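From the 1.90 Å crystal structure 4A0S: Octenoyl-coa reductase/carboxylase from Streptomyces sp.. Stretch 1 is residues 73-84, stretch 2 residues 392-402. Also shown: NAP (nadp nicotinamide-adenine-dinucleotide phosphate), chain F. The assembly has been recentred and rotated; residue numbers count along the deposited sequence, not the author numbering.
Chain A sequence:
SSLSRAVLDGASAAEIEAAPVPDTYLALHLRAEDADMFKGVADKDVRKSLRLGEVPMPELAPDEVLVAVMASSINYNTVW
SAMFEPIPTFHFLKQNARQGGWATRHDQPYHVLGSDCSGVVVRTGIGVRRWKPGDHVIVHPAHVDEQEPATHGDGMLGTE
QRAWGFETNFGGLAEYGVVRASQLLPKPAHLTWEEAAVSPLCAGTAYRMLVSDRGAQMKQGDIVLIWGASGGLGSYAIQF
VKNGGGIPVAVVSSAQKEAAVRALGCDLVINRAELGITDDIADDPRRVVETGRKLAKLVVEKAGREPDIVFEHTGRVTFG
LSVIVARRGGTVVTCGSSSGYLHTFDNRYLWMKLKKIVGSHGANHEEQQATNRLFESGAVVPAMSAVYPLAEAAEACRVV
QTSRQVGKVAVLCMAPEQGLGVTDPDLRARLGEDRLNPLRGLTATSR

Stretch 1 (73-84) SINYNTVWSAMF
Stretch 2, residues 392-402: EAAEACRVVQT

Two helices far apart in sequence, 76-82 and 393-401, cross nearly at right angles: their N-to-C directions differ by 102°, and the axes approach to 9.1 Å. CA-CA register runs Ile74-Cys397 (5.7 Å), Tyr76-Val400 (7.0 Å) and Val79-Gln401 (5.9 Å). No direct hydrogen bond joins the stretches; 468 Å² is buried, both sides summed, and the contacts are largely between apolar side chains.

Ile74, at phi/psi -83/129 just ahead of the first helix, is the main plug. Its CB points toward the second helix, and the m,m rotamer sets Ile74 CG1 3.6 Å from Ala396 CB, Ile74 CG2 3.7 Å from Val400 CG2 and Ile74 CD1 3.8 Å from Ala393 O. Ile74 CG1 lies against the Ala396 methyl and reaches 3.7 Å from Cys397 N.

One turn into the helix, Val79 (t) uses both methyls: CG2 meets Cys397 SG at 3.7 Å and Val400 CG1 at 3.8 Å, while CG1 rests 3.7 Å from Gln401 CB. Cys397 (t) leaves sideways, its SG also 3.9 Å from Thr78 CG2. The m rotamer of Thr78 turns OG1 back to accept from Asn75 N (3.2 Å), leaving its methyl for the sulfur.

Val400 (t) spans Ile74 and Val79, and its CG1 lies 3.8 Å from Tyr76 CD2. Tyr76 sits off-well at chi1 -143°, chi2 -73°; its ring edge faces the NADP phosphate oxygen O2A, 3.3 Å from CD2. One water bridges the helices, 2.7 Å from Tyr76 OH and donating to Gln401 O at 2.5 Å.

Gln401 extends t,t, bringing NE2 3.3 Å from Met83 SD (Met83 is m,t,p), while OE1 accepts from Arg398 NH1 at 2.9 Å. On the first helix, Trp80 (m, chi2 129°) points its CB away and donates from NE1 to NADP O2D at 2.8 Å.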

ATOM      1  N   SER A  73     -24.537  -2.900  23.799  1.00 15.52           N
ATOM      2  CA  SER A  73     -25.157  -1.807  23.086  1.00 15.78           C
ATOM      3  C   SER A  73     -26.079  -2.393  22.047  1.00 15.90           C
ATOM      4  O   SER A  73     -25.944  -3.573  21.666  1.00 15.71           O
ATOM      5  CB  SER A  73     -24.092  -0.950  22.398  1.00 15.64           C
ATOM      6  OG  SER A  73     -23.644  -1.586  21.216  1.00 15.42           O
ATOM      7  N   ILE A  74     -27.011  -1.579  21.572  1.00 16.26           N
ATOM      8  CA  ILE A  74     -27.746  -1.966  20.382  1.00 16.44           C
ATOM      9  C   ILE A  74     -26.891  -1.598  19.185  1.00 16.29           C
ATOM     10  O   ILE A  74     -26.362  -0.473  19.096  1.00 16.33           O
ATOM     11  CB  ILE A  74     -29.122  -1.280  20.282  1.00 16.99           C
ATOM     12  CG1 ILE A  74     -29.902  -1.504  21.567  1.00 17.21           C
ATOM     13  CG2 ILE A  74     -29.888  -1.806  19.067  1.00 17.25           C
ATOM     14  CD1 ILE A  74     -30.182  -2.967  21.854  1.00 17.34           C
ATOM     15  N   ASN A  75     -26.715  -2.573  18.303  1.00 16.17           N
ATOM     16  CA  ASN A  75     -26.124  -2.326  17.024  1.00 16.17           C
ATOM     17  C   ASN A  75     -27.164  -2.549  15.994  1.00 16.58           C
ATOM     18  O   ASN A  75     -28.194  -3.168  16.265  1.00 16.80           O
ATOM     19  CB  ASN A  75     -24.931  -3.241  16.809  1.00 15.76           C
ATOM     20  CG  ASN A  75     -23.733  -2.721  17.505  1.00 15.47           C
ATOM     21  OD1 ASN A  75     -23.144  -1.742  17.062  1.00 15.54           O
ATOM     22  ND2 ASN A  75     -23.409  -3.304  18.641  1.00 15.22           N
ATOM     23  N   TYR A  76     -26.923  -2.033  14.804  1.00 16.79           N
ATOM     24  CA  TYR A  76     -27.930  -2.222  13.824  1.00 17.86           C
ATOM     25  C   TYR A  76     -28.099  -3.699  13.542  1.00 17.67           C
ATOM     26  O   TYR A  76     -29.200  -4.133  13.276  1.00 17.61           O
ATOM     27  CB  TYR A  76     -27.733  -1.362  12.573  1.00 18.41           C
ATOM     28  CG  TYR A  76     -29.075  -0.905  12.073  1.00 21.24           C
ATOM     29  CD1 TYR A  76     -29.933  -1.804  11.449  1.00 23.19           C
ATOM     30  CD2 TYR A  76     -29.522   0.393  12.279  1.00 23.14           C
ATOM     31  CE1 TYR A  76     -31.190  -1.430  11.008  1.00 26.34           C
ATOM     32  CE2 TYR A  76     -30.801   0.787  11.837  1.00 25.62           C
ATOM     33  CZ  TYR A  76     -31.630  -0.145  11.205  1.00 26.45           C
ATOM     34  OH  TYR A  76     -32.882   0.195  10.720  1.00 26.19           O
ATOM     35  N   ASN A  77     -27.021  -4.479  13.648  1.00 17.40           N
ATOM     36  CA  ASN A  77     -27.149  -5.906  13.374  1.00 17.93           C
ATOM     37  C   ASN A  77     -28.090  -6.602  14.366  1.00 18.05           C
ATOM     38  O   ASN A  77     -28.720  -7.605  14.025  1.00 18.23           O
ATOM     39  CB  ASN A  77     -25.792  -6.631  13.244  1.00 17.70           C
ATOM     40  CG  ASN A  77     -25.010  -6.700  14.563  1.00 19.04           C
ATOM     41  OD1 ASN A  77     -25.371  -6.083  15.555  1.00 21.86           O
ATOM     42  ND2 ASN A  77     -23.920  -7.466  14.565  1.00 19.60           N
ATOM     43  N   THR A  78     -28.195  -6.033  15.566  1.00 17.91           N
ATOM     44  CA  THR A  78     -29.144  -6.483  16.577  1.00 18.45           C
ATOM     45  C   THR A  78     -30.544  -6.304  16.037  1.00 19.36           C
ATOM     46  O   THR A  78     -31.366  -7.216  16.113  1.00 20.15           O
ATOM     47  CB  THR A  78     -28.984  -5.687  17.897  1.00 18.26           C
ATOM     48  OG1 THR A  78     -27.592  -5.606  18.235  1.00 18.10           O
ATOM     49  CG2 THR A  78     -29.780  -6.354  19.053  1.00 18.06           C
ATOM     50  N   VAL A  79     -30.805  -5.117  15.494  1.00 19.76           N
ATOM     51  CA  VAL A  79     -32.038  -4.818  14.776  1.00 20.71           C
ATOM     52  C   VAL A  79     -32.261  -5.756  13.587  1.00 21.21           C
ATOM     53  O   VAL A  79     -33.342  -6.326  13.470  1.00 21.52           O
ATOM     54  CB  VAL A  79     -32.067  -3.352  14.285  1.00 20.91           C
ATOM     55  CG1 VAL A  79     -33.337  -3.061  13.490  1.00 22.22           C
ATOM     56  CG2 VAL A  79     -31.902  -2.386  15.458  1.00 20.49           C
ATOM     57  N   TRP A  80     -31.268  -5.898  12.705  1.00 21.10           N
ATOM     58  CA  TRP A  80     -31.401  -6.819  11.578  1.00 21.79           C
ATOM     59  C   TRP A  80     -31.766  -8.212  12.089  1.00 21.38           C
ATOM     60  O   TRP A  80     -32.671  -8.837  11.551  1.00 21.77           O
ATOM     61  CB  TRP A  80     -30.108  -6.933  10.759  1.00 21.83           C
ATOM     62  CG  TRP A  80     -29.658  -5.693  10.069  1.00 23.32           C
ATOM     63  CD1 TRP A  80     -28.409  -5.142  10.121  1.00 23.17           C
ATOM     64  CD2 TRP A  80     -30.441  -4.837   9.238  1.00 23.39           C
ATOM     65  NE1 TRP A  80     -28.361  -4.003   9.357  1.00 22.16           N
ATOM     66  CE2 TRP A  80     -29.596  -3.785   8.814  1.00 23.63           C
ATOM     67  CE3 TRP A  80     -31.777  -4.846   8.820  1.00 24.65           C
ATOM     68  CZ2 TRP A  80     -30.039  -2.756   7.972  1.00 25.79           C
ATOM     69  CZ3 TRP A  80     -32.225  -3.829   7.986  1.00 26.25           C
ATOM     70  CH2 TRP A  80     -31.354  -2.797   7.566  1.00 28.03           C
ATOM     71  N   SER A  81     -31.051  -8.681  13.119  1.00 20.53           N
ATOM     72  CA  SER A  81     -31.321  -9.978  13.762  1.00 20.92           C
ATOM     73  C   SER A  81     -32.765 -10.134  14.165  1.00 21.44           C
ATOM     74  O   SER A  81     -33.407 -11.130  13.838  1.00 22.08           O
ATOM     75  CB  SER A  81     -30.530 -10.136  15.061  1.00 19.95           C
ATOM     76  OG  SER A  81     -29.161 -10.209  14.819  1.00 21.86           O
ATOM     77  N   ALA A  82     -33.244  -9.174  14.946  1.00 21.28           N
ATOM     78  CA  ALA A  82     -34.586  -9.229  15.502  1.00 22.12           C
ATOM     79  C   ALA A  82     -35.662  -9.093  14.429  1.00 23.15           C
ATOM     80  O   ALA A  82     -36.822  -9.427  14.658  1.00 24.14           O
ATOM     81  CB  ALA A  82     -34.750  -8.179  16.555  1.00 21.68           C
ATOM     82  N   MET A  83     -35.275  -8.574  13.269  1.00 23.70           N
ATOM     83  CA  MET A  83     -36.151  -8.525  12.102  1.00 24.95           C
ATOM     84  C   MET A  83     -36.029  -9.765  11.217  1.00 25.27           C
ATOM     85  O   MET A  83     -36.766  -9.896  10.231  1.00 26.25           O
ATOM     86  CB  MET A  83     -35.817  -7.302  11.253  1.00 25.32           C
ATOM     87  CG  MET A  83     -36.187  -5.984  11.869  1.00 25.66           C
ATOM     88  SD  MET A  83     -35.547  -4.605  10.905  1.00 29.76           S
ATOM     89  CE  MET A  83     -36.289  -4.843   9.319  1.00 29.48           C
ATOM     90  N   PHE A  84     -35.092 -10.654  11.558  1.00 24.65           N
ATOM     91  CA  PHE A  84     -34.715 -11.800  10.706  1.00 25.00           C
ATOM     92  C   PHE A  84     -34.292 -11.387   9.284  1.00 25.52           C
ATOM     93  O   PHE A  84     -34.421 -12.149   8.318  1.00 26.42           O
ATOM     94  CB  PHE A  84     -35.797 -12.893  10.725  1.00 25.61           C
ATOM     95  CG  PHE A  84     -36.243 -13.275  12.120  1.00 25.42           C
ATOM     96  CD1 PHE A  84     -35.474 -14.125  12.910  1.00 24.52           C
ATOM     97  CD2 PHE A  84     -37.439 -12.775  12.648  1.00 25.97           C
ATOM     98  CE1 PHE A  84     -35.882 -14.474  14.211  1.00 24.21           C
ATOM     99  CE2 PHE A  84     -37.852 -13.117  13.944  1.00 25.04           C
ATOM    100  CZ  PHE A  84     -37.073 -13.972  14.720  1.00 24.30           C
ATOM    101  N   GLU A 392     -35.126  -3.582  29.307  1.00 23.32           N
ATOM    102  CA  GLU A 392     -35.721  -2.781  28.259  1.00 23.77           C
ATOM    103  C   GLU A 392     -34.914  -2.803  26.978  1.00 22.94           C
ATOM    104  O   GLU A 392     -35.017  -1.885  26.181  1.00 23.01           O
ATOM    105  CB  GLU A 392     -35.878  -1.342  28.747  1.00 24.05           C
ATOM    106  CG  GLU A 392     -36.761  -1.224  29.976  1.00 25.79           C
ATOM    107  CD  GLU A 392     -36.659   0.151  30.625  1.00 28.82           C
ATOM    108  OE1 GLU A 392     -36.546   1.149  29.880  1.00 28.84           O
ATOM    109  OE2 GLU A 392     -36.660   0.221  31.876  1.00 30.25           O
ATOM    110  N   ALA A 393     -34.107  -3.848  26.785  1.00 22.41           N
ATOM    111  CA  ALA A 393     -33.252  -3.950  25.597  1.00 21.66           C
ATOM    112  C   ALA A 393     -34.062  -4.014  24.310  1.00 21.47           C
ATOM    113  O   ALA A 393     -33.639  -3.495  23.280  1.00 20.87           O
ATOM    114  CB  ALA A 393     -32.317  -5.149  25.705  1.00 21.35           C
ATOM    115  N   ALA A 394     -35.247  -4.622  24.374  1.00 21.73           N
ATOM    116  CA  ALA A 394     -36.141  -4.639  23.201  1.00 21.81           C
ATOM    117  C   ALA A 394     -36.494  -3.211  22.731  1.00 21.80           C
ATOM    118  O   ALA A 394     -36.453  -2.899  21.542  1.00 21.20           O
ATOM    119  CB  ALA A 394     -37.394  -5.439  23.502  1.00 22.25           C
ATOM    120  N   GLU A 395     -36.819  -2.356  23.689  1.00 22.14           N
ATOM    121  CA  GLU A 395     -37.149  -0.966  23.421  1.00 22.61           C
ATOM    122  C   GLU A 395     -35.931  -0.267  22.878  1.00 22.24           C
ATOM    123  O   GLU A 395     -36.014   0.449  21.887  1.00 22.28           O
ATOM    124  CB  GLU A 395     -37.601  -0.274  24.707  1.00 23.13           C
ATOM    125  CG  GLU A 395     -37.992   1.186  24.538  1.00 24.32           C
ATOM    126  CD  GLU A 395     -39.083   1.388  23.507  1.00 26.57           C
ATOM    127  OE1 GLU A 395     -39.930   0.481  23.312  1.00 27.34           O
ATOM    128  OE2 GLU A 395     -39.081   2.459  22.875  1.00 29.70           O
ATOM    129  N   ALA A 396     -34.792  -0.491  23.525  1.00 22.01           N
ATOM    130  CA  ALA A 396     -33.527   0.077  23.061  1.00 21.50           C
ATOM    131  C   ALA A 396     -33.330  -0.265  21.597  1.00 21.10           C
ATOM    132  O   ALA A 396     -33.027   0.596  20.785  1.00 20.92           O
ATOM    133  CB  ALA A 396     -32.375  -0.426  23.900  1.00 21.11           C
ATOM    134  N   CYS A 397     -33.548  -1.530  21.265  1.00 21.44           N
ATOM    135  CA  CYS A 397     -33.461  -2.015  19.897  1.00 21.52           C
ATOM    136  C   CYS A 397     -34.458  -1.322  18.970  1.00 21.65           C
ATOM    137  O   CYS A 397     -34.098  -0.856  17.883  1.00 21.10           O
ATOM    138  CB  CYS A 397     -33.683  -3.514  19.879  1.00 21.84           C
ATOM    139  SG  CYS A 397     -33.020  -4.278  18.431  1.00 24.36           S
ATOM    140  N   ARG A 398     -35.708  -1.241  19.422  1.00 21.87           N
ATOM    141  CA  ARG A 398     -36.745  -0.528  18.697  1.00 22.12           C
ATOM    142  C   ARG A 398     -36.325   0.915  18.462  1.00 21.93           C
ATOM    143  O   ARG A 398     -36.537   1.463  17.385  1.00 22.43           O
ATOM    144  CB  ARG A 398     -38.048  -0.577  19.501  1.00 22.78           C
ATOM    145  CG  ARG A 398     -39.236   0.111  18.858  1.00 23.38           C
ATOM    146  CD  ARG A 398     -39.626  -0.582  17.573  1.00 24.70           C
ATOM    147  NE  ARG A 398     -40.885  -0.077  17.049  1.00 27.15           N
ATOM    148  CZ  ARG A 398     -41.337  -0.316  15.821  1.00 27.10           C
ATOM    149  NH1 ARG A 398     -40.622  -1.045  14.972  1.00 27.02           N
ATOM    150  NH2 ARG A 398     -42.503   0.192  15.441  1.00 26.87           N
ATOM    151  N   VAL A 399     -35.743   1.541  19.473  1.00 21.58           N
ATOM    152  CA  VAL A 399     -35.285   2.921  19.329  1.00 21.41           C
ATOM    153  C   VAL A 399     -34.364   3.038  18.123  1.00 20.73           C
ATOM    154  O   VAL A 399     -34.579   3.879  17.261  1.00 20.72           O
ATOM    155  CB  VAL A 399     -34.590   3.433  20.618  1.00 21.20           C
ATOM    156  CG1 VAL A 399     -33.670   4.617  20.307  1.00 20.98           C
ATOM    157  CG2 VAL A 399     -35.635   3.807  21.680  1.00 21.56           C
ATOM    158  N   VAL A 400     -33.347   2.178  18.073  1.00 19.90           N
ATOM    159  CA  VAL A 400     -32.413   2.151  16.955  1.00 19.81           C
ATOM    160  C   VAL A 400     -33.107   1.779  15.655  1.00 19.98           C
ATOM    161  O   VAL A 400     -32.877   2.403  14.632  1.00 19.82           O
ATOM    162  CB  VAL A 400     -31.222   1.203  17.222  1.00 19.45           C
ATOM    163  CG1 VAL A 400     -30.352   1.042  15.943  1.00 19.26           C
ATOM    164  CG2 VAL A 400     -30.404   1.742  18.375  1.00 18.82           C
ATOM    165  N   GLN A 401     -33.976   0.776  15.712  1.00 20.38           N
ATOM    166  CA  GLN A 401     -34.782   0.428  14.546  1.00 21.14           C
ATOM    167  C   GLN A 401     -35.537   1.623  13.975  1.00 21.45           C
ATOM    168  O   GLN A 401     -35.586   1.809  12.765  1.00 21.64           O
ATOM    169  CB  GLN A 401     -35.762  -0.691  14.861  1.00 21.25           C
ATOM    170  CG  GLN A 401     -36.521  -1.133  13.616  1.00 21.98           C
ATOM    171  CD  GLN A 401     -37.456  -2.264  13.894  1.00 21.20           C
ATOM    172  OE1 GLN A 401     -37.997  -2.370  14.976  1.00 21.65           O
ATOM    173  NE2 GLN A 401     -37.663  -3.116  12.905  1.00 22.68           N
ATOM    174  N   THR A 402     -36.121   2.429  14.855  1.00 21.97           N
ATOM    175  CA  THR A 402     -36.963   3.534  14.421  1.00 23.09           C
ATOM    176  C   THR A 402     -36.148   4.823  14.271  1.00 23.15           C
ATOM    177  O   THR A 402     -36.705   5.898  14.105  1.00 23.27           O
ATOM    178  CB  THR A 402     -38.141   3.733  15.379  1.00 23.39           C
ATOM    179  OG1 THR A 402     -37.627   3.896  16.698  1.00 24.33           O
ATOM    180  CG2 THR A 402     -39.056   2.513  15.359  1.00 23.56           C
TER
HETATM  181  PA  NAP F1447     -27.406   3.694  13.343  1.00  5.60           P
HETATM  182  O1A NAP F1447     -26.751   4.041  14.733  1.00  7.99           O
HETATM  183  O2A NAP F1447     -28.892   3.495  13.331  1.00  7.57           O
HETATM  184  O5B NAP F1447     -27.056   4.866  12.411  1.00  8.14           O
HETATM  185  C5B NAP F1447     -27.414   4.730  11.050  1.00  9.24           C
HETATM  186  C4B NAP F1447     -27.570   6.138  10.500  1.00  8.98           C
HETATM  187  O4B NAP F1447     -27.884   5.974   9.110  1.00  7.77           O
HETATM  188  C3B NAP F1447     -28.735   6.918  11.145  1.00  7.70           C
HETATM  189  O3B NAP F1447     -28.138   7.976  11.866  1.00  8.15           O
HETATM  190  C2B NAP F1447     -29.462   7.555   9.970  1.00  8.37           C
HETATM  191  O2B NAP F1447     -28.904   8.820   9.617  1.00  8.43           O
HETATM  192  C1B NAP F1447     -29.206   6.624   8.840  1.00  8.36           C
HETATM  193  N9A NAP F1447     -30.239   5.559   8.878  1.00 13.12           N
HETATM  194  C8A NAP F1447     -30.864   5.015   9.935  1.00 16.20           C
HETATM  195  N7A NAP F1447     -31.703   4.051   9.536  1.00 13.35           N
HETATM  196  C5A NAP F1447     -31.594   3.999   8.216  1.00 14.95           C
HETATM  197  C6A NAP F1447     -32.223   3.233   7.266  1.00 14.65           C
HETATM  198  N6A NAP F1447     -33.105   2.307   7.640  1.00 16.70           N
HETATM  199  N1A NAP F1447     -31.897   3.419   5.996  1.00 12.42           N
HETATM  200  C2A NAP F1447     -30.986   4.318   5.634  1.00 11.40           C
HETATM  201  N3A NAP F1447     -30.379   5.092   6.507  1.00 13.73           N
HETATM  202  C4A NAP F1447     -30.671   4.939   7.801  1.00 13.93           C
HETATM  203  O3  NAP F1447     -26.718   2.394  12.709  1.00  5.52           O
HETATM  204  PN  NAP F1447     -25.127   2.201  12.592  1.00  3.29           P
HETATM  205  O1N NAP F1447     -24.793   1.412  13.907  1.00  3.54           O
HETATM  206  O2N NAP F1447     -24.368   3.471  12.304  1.00  4.92           O
HETATM  207  O5D NAP F1447     -25.133   1.175  11.370  1.00  2.78           O
HETATM  208  C5D NAP F1447     -25.465   1.742  10.106  1.00  2.00           C
HETATM  209  C4D NAP F1447     -25.368   0.606   9.127  1.00  3.10           C
HETATM  210  O4D NAP F1447     -23.991   0.099   9.223  1.00  8.66           O
HETATM  211  C3D NAP F1447     -26.265  -0.579   9.484  1.00  8.53           C
HETATM  212  O3D NAP F1447     -26.742  -1.029   8.199  1.00 10.58           O
HETATM  213  C2D NAP F1447     -25.324  -1.586  10.109  1.00  6.73           C
HETATM  214  O2D NAP F1447     -25.788  -2.943   9.917  1.00 10.19           O
HETATM  215  C1D NAP F1447     -24.123  -1.352   9.214  1.00  7.52           C
HETATM  216  N1N NAP F1447     -22.957  -1.670  10.004  1.00  7.99           N
HETATM  217  C2N NAP F1447     -22.023  -2.503   9.426  1.00  6.94           C
HETATM  218  C3N NAP F1447     -20.923  -2.783  10.186  1.00  7.02           C
HETATM  219  C7N NAP F1447     -19.929  -3.689   9.570  1.00  4.75           C
HETATM  220  O7N NAP F1447     -20.031  -4.074   8.401  1.00  7.85           O
HETATM  221  N7N NAP F1447     -18.995  -4.050  10.409  1.00  2.01           N
HETATM  222  C4N NAP F1447     -20.739  -2.263  11.471  1.00  8.98           C
HETATM  223  C5N NAP F1447     -21.663  -1.414  12.056  1.00  8.81           C
HETATM  224  C6N NAP F1447     -22.786  -1.109  11.304  1.00  9.99           C
HETATM  225  P2B NAP F1447     -29.839   9.742   8.687  1.00 12.20           P
HETATM  226  O1X NAP F1447     -29.042  11.135   8.967  1.00 12.30           O
HETATM  227  O2X NAP F1447     -29.704   9.318   7.138  1.00 15.96           O
HETATM  228  O3X NAP F1447     -31.188   9.579   9.343  1.00 11.34           O
HETATM  229  O   HOH W   1     -34.015   2.653  11.055  1.00  5.69           O